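Local coordinates for periplasmic protein-probably involved in high-affinity Fe2+ transport (Escherichia coli F11, PDB 5I0Y) that binds copper in the periplasm and takes part in iron transport, which requires its copper site, at the interface of chains A and B. Coordinates in Å, arbitrary orientation; residue numbers count along the deposited sequence, not the author numbering. Chains: chain A/B, Periplasmic protein-probably involved in high-affinity Fe2+ transport.

The interface of chains A and B. Residues chain A 30-31, 91; chain B 120, 124-126, 128, 137.
The guanidinium of B:Arg126 meets the carboxylate of A:Glu30 at its edge, with OE1 in the guanidinium plane. One face of the same guanidinium is covered by the methyl CG2 of B:Thr128, which also touches CB of A:Glu30. NH2 of B:Arg126 forms a salt bridge to OE1 of A:Glu30 at 2.8 Å, and NE adds a weaker hydrogen bond to the same oxygen. The two flat groups are turned 67° apart, and NH2 reaches OE1 from above the carboxylate plane. The B:Arg126 chain is extended from CG to NE (chi2 178°), which carries the guanidinium out to cross the acid at a slant, its edge turned to OE1.

The indole of B:Trp137 has B:Ser120 N over one face, near the rim. At its edge, in plane, NE1 bonds water 1 at 2.7 Å. This water also binds A:Glu30 O, B:Met124 O and B:Arg126 N, and more distantly A:Glu30 OE2. It therefore ties both backbones to the tryptophan. The rim atom CZ2 touches CG1 of A:Val91, which also packs on CB of B:Arg126.

B:His125 turns the edge of its ring to A:Pro31. ND1 donates to the proline carbonyl O at 2.7 Å, a short but bent bond. A:Pro31, which follows a cis peptide bond, sets its CG against CE1 of the ring.

The backbones pair as well. A:Glu30 N donates to B:Arg126 O in an antiparallel bridge. A:Val91 N donates to B:His125 O in a parallel bridge to B:Arg126. This patch has a two-fold twin in the deposited dimer, which may be the biological one. On the other side of the acid, water 2 links A:Glu30 OE1, at 2.6 Å, to the backbone N of B:Trp137.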
loop_
_atom_site.group_PDB
_atom_site.type_symbol
_atom_site.label_atom_id
_atom_site.label_comp_id
_atom_site.label_asym_id
_atom_site.label_seq_id
_atom_site.Cartn_x
_atom_site.Cartn_y
_atom_site.Cartn_z
ATOM N N GLU A 30 -0.956 -16.885 4.620
ATOM C CA GLU A 30 -2.373 -16.946 4.232
ATOM C C GLU A 30 -2.701 -15.690 3.408
ATOM O O GLU A 30 -2.174 -14.625 3.713
ATOM C CB GLU A 30 -3.268 -16.907 5.484
ATOM C CG GLU A 30 -4.722 -16.513 5.206
ATOM C CD GLU A 30 -5.234 -15.376 6.082
ATOM O OE1 GLU A 30 -5.601 -15.634 7.237
ATOM O OE2 GLU A 30 -5.283 -14.222 5.615
ATOM N N PRO A 31 -3.589 -15.789 2.394
ATOM C CA PRO A 31 -4.132 -17.019 1.807
ATOM C C PRO A 31 -3.099 -17.677 0.912
ATOM O O PRO A 31 -2.353 -16.997 0.211
ATOM C CB PRO A 31 -5.347 -16.537 1.001
ATOM C CG PRO A 31 -5.104 -15.089 0.761
ATOM C CD PRO A 31 -4.334 -14.592 1.948
ATOM N N VAL A 91 2.907 -9.372 5.067
ATOM C CA VAL A 91 3.175 -8.725 6.336
ATOM C C VAL A 91 3.571 -9.788 7.373
ATOM O O VAL A 91 2.920 -10.849 7.462
ATOM C CB VAL A 91 2.003 -7.820 6.810
ATOM C CG1 VAL A 91 0.723 -8.627 7.127
ATOM C CG2 VAL A 91 2.442 -6.950 7.980
ATOM N N SER B 120 -6.079 -9.055 2.854
ATOM C CA SER B 120 -6.144 -10.340 2.168
ATOM C C SER B 120 -6.898 -10.241 0.843
ATOM O O SER B 120 -6.555 -10.917 -0.129
ATOM C CB SER B 120 -6.790 -11.387 3.079
ATOM O OG SER B 120 -8.020 -10.911 3.576
ATOM N N MET B 124 -2.508 -9.017 -0.282
ATOM C CA MET B 124 -1.444 -9.026 0.708
ATOM C C MET B 124 -1.579 -10.296 1.538
ATOM O O MET B 124 -2.688 -10.650 1.953
ATOM C CB MET B 124 -1.462 -7.778 1.596
ATOM C CG MET B 124 -0.478 -7.849 2.754
ATOM S SD MET B 124 -0.340 -6.316 3.673
ATOM C CE MET B 124 1.136 -5.626 2.920
ATOM N N HIS B 125 -0.455 -10.964 1.760
ATOM C CA HIS B 125 -0.413 -12.255 2.470
ATOM C C HIS B 125 0.287 -12.160 3.781
ATOM O O HIS B 125 1.498 -11.930 3.826
ATOM C CB HIS B 125 0.303 -13.284 1.606
ATOM C CG HIS B 125 -0.378 -13.537 0.296
ATOM N ND1 HIS B 125 -1.200 -14.580 0.103
ATOM C CD2 HIS B 125 -0.380 -12.813 -0.891
ATOM C CE1 HIS B 125 -1.696 -14.539 -1.147
ATOM N NE2 HIS B 125 -1.197 -13.459 -1.755
ATOM N N ARG B 126 -0.438 -12.396 4.874
ATOM C CA ARG B 126 0.186 -12.373 6.200
ATOM C C ARG B 126 0.946 -13.670 6.487
ATOM O O ARG B 126 0.490 -14.767 6.114
ATOM C CB ARG B 126 -0.843 -12.107 7.309
ATOM C CG ARG B 126 -1.821 -13.242 7.521
ATOM C CD ARG B 126 -2.788 -12.980 8.659
ATOM N NE ARG B 126 -3.635 -14.161 8.741
ATOM C CZ ARG B 126 -3.559 -15.088 9.692
ATOM N NH1 ARG B 126 -2.718 -14.951 10.714
ATOM N NH2 ARG B 126 -4.367 -16.136 9.645
ATOM N N THR B 128 1.867 -16.503 9.100
ATOM C CA THR B 128 0.988 -17.115 10.105
ATOM C C THR B 128 1.716 -18.020 11.098
ATOM O O THR B 128 1.058 -18.583 11.971
ATOM C CB THR B 128 -0.120 -17.973 9.448
ATOM O OG1 THR B 128 0.484 -19.030 8.691
ATOM C CG2 THR B 128 -1.029 -17.118 8.538
ATOM N N TRP B 137 -6.627 -11.583 10.203
ATOM C CA TRP B 137 -7.344 -10.370 9.819
ATOM C C TRP B 137 -8.669 -10.287 10.489
ATOM O O TRP B 137 -9.342 -11.299 10.701
ATOM C CB TRP B 137 -7.549 -10.265 8.315
ATOM C CG TRP B 137 -6.275 -10.114 7.559
ATOM C CD1 TRP B 137 -5.741 -10.999 6.631
ATOM C CD2 TRP B 137 -5.320 -9.012 7.644
ATOM N NE1 TRP B 137 -4.546 -10.536 6.157
ATOM C CE2 TRP B 137 -4.240 -9.343 6.710
ATOM C CE3 TRP B 137 -5.261 -7.819 8.357
ATOM C CZ2 TRP B 137 -3.148 -8.504 6.525
ATOM C CZ3 TRP B 137 -4.151 -6.987 8.164
ATOM C CH2 TRP B 137 -3.124 -7.325 7.271
HETATM O O HOH W 1 -3.357 -12.107 4.245
HETATM O O HOH W 2 -7.039 -13.778 8.459
#